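Local coordinates for protein arylsulfatase (Pseudoalteromonas sp. MB47, PDB 7AJ0) that probably removes sulfate groups from the algal polysaccharide fucoidan, acting as a calcium-bound, exo-acting sulfatase that assembles into a hexamer, at residues R50-D61 with P261-H272. Sequence-based numbering, arbitrary orientation.
Sequences RKPNVLVLLVDD and PFYLIHSFSKIH. With CA (calcium ion), chain G.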
loop_
_atom_site.group_PDB
_atom_site.type_symbol
_atom_site.label_atom_id
_atom_site.label_comp_id
_atom_site.label_asym_id
_atom_site.label_seq_id
_atom_site.Cartn_x
_atom_site.Cartn_y
_atom_site.Cartn_z
ATOM N N ARG A 50 2.267 -17.674 59.235
ATOM C CA ARG A 50 2.458 -16.283 58.841
ATOM C C ARG A 50 1.909 -16.085 57.435
ATOM O O ARG A 50 1.582 -17.045 56.732
ATOM C CB ARG A 50 3.932 -15.870 58.920
ATOM C CG ARG A 50 4.877 -16.627 57.990
ATOM C CD ARG A 50 6.281 -16.042 58.090
ATOM N NE ARG A 50 7.226 -16.624 57.142
ATOM C CZ ARG A 50 8.115 -17.569 57.443
ATOM N NH1 ARG A 50 8.191 -18.063 58.674
ATOM N NH2 ARG A 50 8.933 -18.019 56.503
ATOM N N LYS A 51 1.810 -14.815 57.036
ATOM C CA LYS A 51 1.255 -14.472 55.737
ATOM C C LYS A 51 2.124 -15.039 54.617
ATOM O O LYS A 51 3.312 -15.307 54.811
ATOM C CB LYS A 51 1.138 -12.957 55.598
ATOM C CG LYS A 51 0.081 -12.330 56.491
ATOM C CD LYS A 51 0.176 -10.812 56.470
ATOM C CE LYS A 51 -0.855 -10.170 57.386
ATOM N NZ LYS A 51 -0.607 -8.709 57.556
ATOM N N PRO A 52 1.548 -15.227 53.432
ATOM C CA PRO A 52 2.303 -15.841 52.336
ATOM C C PRO A 52 3.298 -14.891 51.692
ATOM O O PRO A 52 3.147 -13.669 51.721
ATOM C CB PRO A 52 1.209 -16.241 51.336
ATOM C CG PRO A 52 0.108 -15.266 51.587
ATOM C CD PRO A 52 0.137 -14.986 53.070
ATOM N N ASN A 53 4.338 -15.488 51.113
ATOM C CA ASN A 53 5.277 -14.755 50.286
ATOM C C ASN A 53 4.709 -14.595 48.878
ATOM O O ASN A 53 3.866 -15.376 48.429
ATOM C CB ASN A 53 6.623 -15.475 50.198
ATOM C CG ASN A 53 7.087 -16.021 51.530
ATOM O OD1 ASN A 53 7.200 -15.291 52.513
ATOM N ND2 ASN A 53 7.365 -17.320 51.565
ATOM N N VAL A 54 5.186 -13.572 48.179
ATOM C CA VAL A 54 4.872 -13.376 46.772
ATOM C C VAL A 54 6.184 -13.197 46.023
ATOM O O VAL A 54 7.044 -12.419 46.447
ATOM C CB VAL A 54 3.949 -12.166 46.539
ATOM C CG1 VAL A 54 3.678 -11.998 45.049
ATOM C CG2 VAL A 54 2.648 -12.329 47.307
ATOM N N LEU A 55 6.341 -13.929 44.926
ATOM C CA LEU A 55 7.472 -13.781 44.026
ATOM C C LEU A 55 6.921 -13.442 42.651
ATOM O O LEU A 55 6.202 -14.251 42.054
ATOM C CB LEU A 55 8.314 -15.058 43.976
ATOM C CG LEU A 55 9.466 -15.068 42.971
ATOM C CD1 LEU A 55 10.525 -14.040 43.335
ATOM C CD2 LEU A 55 10.073 -16.464 42.881
ATOM N N VAL A 56 7.225 -12.243 42.172
ATOM C CA VAL A 56 6.804 -11.796 40.851
ATOM C C VAL A 56 8.023 -11.861 39.940
ATOM O O VAL A 56 8.969 -11.082 40.098
ATOM C CB VAL A 56 6.210 -10.382 40.889
ATOM C CG1 VAL A 56 5.697 -9.989 39.510
ATOM C CG2 VAL A 56 5.099 -10.297 41.923
ATOM N N LEU A 57 8.014 -12.803 39.000
ATOM C CA LEU A 57 9.068 -12.919 37.997
ATOM C C LEU A 57 8.650 -12.093 36.785
ATOM O O LEU A 57 7.725 -12.468 36.055
ATOM C CB LEU A 57 9.300 -14.376 37.613
ATOM C CG LEU A 57 9.768 -15.302 38.736
ATOM C CD1 LEU A 57 9.774 -16.748 38.263
ATOM C CD2 LEU A 57 11.143 -14.886 39.227
ATOM N N LEU A 58 9.322 -10.969 36.578
ATOM C CA LEU A 58 8.951 -9.999 35.554
ATOM C C LEU A 58 10.027 -10.011 34.476
ATOM O O LEU A 58 11.124 -9.484 34.676
ATOM C CB LEU A 58 8.788 -8.614 36.171
ATOM C CG LEU A 58 8.150 -7.528 35.310
ATOM C CD1 LEU A 58 6.719 -7.881 34.935
ATOM C CD2 LEU A 58 8.202 -6.206 36.062
ATOM N N VAL A 59 9.713 -10.618 33.341
ATOM C CA VAL A 59 10.612 -10.635 32.195
ATOM C C VAL A 59 10.341 -9.403 31.345
ATOM O O VAL A 59 9.196 -8.953 31.221
ATOM C CB VAL A 59 10.442 -11.929 31.379
ATOM C CG1 VAL A 59 11.519 -12.023 30.309
ATOM C CG2 VAL A 59 10.488 -13.138 32.295
ATOM N N ASP A 60 11.396 -8.855 30.753
ATOM C CA ASP A 60 11.309 -7.612 29.999
ATOM C C ASP A 60 11.079 -7.911 28.523
ATOM O O ASP A 60 11.817 -8.697 27.921
ATOM C CB ASP A 60 12.588 -6.794 30.191
ATOM C CG ASP A 60 12.426 -5.341 29.790
ATOM O OD1 ASP A 60 11.322 -4.955 29.360
ATOM O OD2 ASP A 60 13.408 -4.579 29.909
ATOM N N ASP A 61 10.043 -7.292 27.952
ATOM C CA ASP A 61 9.776 -7.357 26.514
ATOM C C ASP A 61 9.591 -8.794 26.036
ATOM O O ASP A 61 10.033 -9.168 24.948
ATOM C CB ASP A 61 10.889 -6.668 25.719
ATOM C CG ASP A 61 10.923 -5.167 25.940
ATOM O OD1 ASP A 61 10.083 -4.662 26.710
ATOM O OD2 ASP A 61 11.784 -4.490 25.340
ATOM N N PRO A 261 7.653 -12.829 56.179
ATOM C CA PRO A 261 7.197 -12.950 54.790
ATOM C C PRO A 261 7.979 -12.003 53.893
ATOM O O PRO A 261 8.323 -10.886 54.288
ATOM C CB PRO A 261 5.713 -12.565 54.855
ATOM C CG PRO A 261 5.352 -12.580 56.314
ATOM C CD PRO A 261 6.611 -12.259 57.055
ATOM N N PHE A 262 8.264 -12.460 52.680
ATOM C CA PHE A 262 8.974 -11.644 51.709
ATOM C C PHE A 262 8.064 -11.332 50.528
ATOM O O PHE A 262 7.212 -12.138 50.143
ATOM C CB PHE A 262 10.266 -12.330 51.226
ATOM C CG PHE A 262 10.046 -13.502 50.306
ATOM C CD1 PHE A 262 9.772 -13.308 48.959
ATOM C CD2 PHE A 262 10.149 -14.798 50.780
ATOM C CE1 PHE A 262 9.576 -14.380 48.113
ATOM C CE2 PHE A 262 9.959 -15.877 49.937
ATOM C CZ PHE A 262 9.672 -15.667 48.601
ATOM N N TYR A 263 8.239 -10.135 49.977
ATOM C CA TYR A 263 7.620 -9.736 48.720
ATOM C C TYR A 263 8.751 -9.302 47.796
ATOM O O TYR A 263 9.383 -8.266 48.030
ATOM C CB TYR A 263 6.607 -8.613 48.914
ATOM C CG TYR A 263 5.847 -8.290 47.648
ATOM C CD1 TYR A 263 6.420 -7.513 46.651
ATOM C CD2 TYR A 263 4.563 -8.774 47.442
ATOM C CE1 TYR A 263 5.736 -7.223 45.489
ATOM C CE2 TYR A 263 3.868 -8.488 46.282
ATOM C CZ TYR A 263 4.461 -7.711 45.309
ATOM O OH TYR A 263 3.780 -7.418 44.150
ATOM N N LEU A 264 9.007 -10.093 46.758
ATOM C CA LEU A 264 10.128 -9.865 45.856
ATOM C C LEU A 264 9.615 -9.723 44.434
ATOM O O LEU A 264 8.914 -10.608 43.930
ATOM C CB LEU A 264 11.140 -11.012 45.939
ATOM C CG LEU A 264 12.243 -10.979 44.880
ATOM C CD1 LEU A 264 13.043 -9.691 44.978
ATOM C CD2 LEU A 264 13.158 -12.185 45.011
ATOM N N ILE A 265 9.972 -8.616 43.789
ATOM C CA ILE A 265 9.820 -8.450 42.348
ATOM C C ILE A 265 11.205 -8.683 41.746
ATOM O O ILE A 265 12.089 -7.831 41.842
ATOM C CB ILE A 265 9.274 -7.076 41.978
ATOM C CG1 ILE A 265 7.836 -6.921 42.469
ATOM C CG2 ILE A 265 9.354 -6.869 40.465
ATOM C CD1 ILE A 265 7.287 -5.516 42.326
ATOM N N HIS A 266 11.397 -9.844 41.120
ATOM C CA HIS A 266 12.625 -10.136 40.390
ATOM C C HIS A 266 12.425 -9.689 38.946
ATOM O O HIS A 266 11.711 -10.342 38.179
ATOM C CB HIS A 266 12.978 -11.615 40.457
ATOM C CG HIS A 266 14.308 -11.936 39.853
ATOM N ND1 HIS A 266 15.482 -11.900 40.575
ATOM C CD2 HIS A 266 14.655 -12.275 38.588
ATOM C CE1 HIS A 266 16.492 -12.217 39.785
ATOM N NE2 HIS A 266 16.017 -12.450 38.574
ATOM N N SER A 267 13.056 -8.581 38.579
ATOM C CA SER A 267 12.827 -7.905 37.304
ATOM C C SER A 267 14.029 -8.157 36.399
ATOM O O SER A 267 15.007 -7.410 36.419
ATOM C CB SER A 267 12.588 -6.408 37.547
ATOM O OG SER A 267 12.477 -5.686 36.334
ATOM N N PHE A 268 13.944 -9.219 35.599
ATOM C CA PHE A 268 15.018 -9.538 34.672
ATOM C C PHE A 268 15.364 -8.325 33.817
ATOM O O PHE A 268 14.491 -7.534 33.445
ATOM C CB PHE A 268 14.622 -10.687 33.740
ATOM C CG PHE A 268 14.410 -12.000 34.427
ATOM C CD1 PHE A 268 15.467 -12.869 34.626
ATOM C CD2 PHE A 268 13.148 -12.382 34.843
ATOM C CE1 PHE A 268 15.273 -14.084 35.245
ATOM C CE2 PHE A 268 12.948 -13.597 35.464
ATOM C CZ PHE A 268 14.012 -14.449 35.662
ATOM N N SER A 269 16.650 -8.186 33.493
ATOM C CA SER A 269 17.034 -7.257 32.437
ATOM C C SER A 269 16.669 -7.820 31.068
ATOM O O SER A 269 16.249 -7.079 30.173
ATOM C CB SER A 269 18.529 -6.959 32.501
ATOM O OG SER A 269 18.926 -6.169 31.392
ATOM N N LYS A 270 16.827 -9.126 30.886
ATOM C CA LYS A 270 16.417 -9.767 29.643
ATOM C C LYS A 270 14.898 -9.730 29.514
ATOM O O LYS A 270 14.177 -9.706 30.515
ATOM C CB LYS A 270 16.929 -11.204 29.605
ATOM C CG LYS A 270 18.432 -11.304 29.428
ATOM C CD LYS A 270 18.975 -12.620 29.959
ATOM C CE LYS A 270 20.481 -12.715 29.746
ATOM N NZ LYS A 270 21.222 -11.587 30.383
ATOM N N ILE A 271 14.397 -9.726 28.270
ATOM C CA ILE A 271 15.184 -9.835 27.053
ATOM C C ILE A 271 15.254 -8.500 26.307
ATOM O O ILE A 271 15.141 -8.451 25.081
ATOM C CB ILE A 271 14.598 -10.921 26.112
ATOM C CG1 ILE A 271 13.131 -10.614 25.787
ATOM C CG2 ILE A 271 14.714 -12.297 26.747
ATOM C CD1 ILE A 271 12.553 -11.499 24.708
ATOM N N HIS A 272 15.428 -7.416 27.054
ATOM C CA HIS A 272 15.598 -6.107 26.441
ATOM C C HIS A 272 16.899 -6.065 25.646
ATOM O O HIS A 272 17.901 -6.682 26.018
ATOM C CB HIS A 272 15.608 -5.016 27.512
ATOM C CG HIS A 272 15.150 -3.678 27.020
ATOM N ND1 HIS A 272 15.888 -2.910 26.147
ATOM C CD2 HIS A 272 14.028 -2.968 27.290
ATOM C CE1 HIS A 272 15.240 -1.786 25.897
ATOM N NE2 HIS A 272 14.108 -1.798 26.577
HETATM CA CA CA G . 9.665 -3.699 28.719
HETATM O O HOH W 1 11.865 -7.079 33.896
#
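N53 and F262 meet where strands 53-59 and 262-267 begin: the amide lies stacked on the phenyl ring, their planes 12° apart, and N53 CB makes a CH-pi contact over the same ring, 3.4 Å from its centroid. The ring sits there because F262 CG stands between its own N and carbonyl carbon (chi1 73°). N53 OD1 meanwhile accepts F262 N at 3.0 Å, so one asparagine both covers the ring and starts the pairing. With F262 cut back to an alanine, the N53 amide is likely to lose its stacking surface and a gap to open beside A255 of helix 240-258. From V54 to L58 the strands run parallel, and hydrogen bonds such as L58 N to H266 O (2.9 Å, 177° at the hydrogen) alternate between them. Side chains pack on both faces: L55 CD1 reaches L264 CD2 at 3.6 Å on one, while V54 CB lies as close to Y263 CD2 on the other. This is the central sheet of the alkaline phosphatase-like sulfatase fold, strand 318-324 flanking 53-59 on its other side. Where the regular pairing ends, the F268 N to L58 O bond is weak, and a water lies within hydrogen-bonding distance of L58 O, S267 OG and F268 O. Pairing resumes as D60 N binds K270 O and I271 N, after a cis peptide, D60 O. D60 OD1 and D61 OD1 hold the calcium ion at 2.2 and 2.3 Å; C102, D325 and N326 complete the site. K157 forms a salt bridge with D60 OD2, K345 with D61 OD2. At the opposite end, partly exposed R50 merely lays CD against P261 CD, 3.9 Å away.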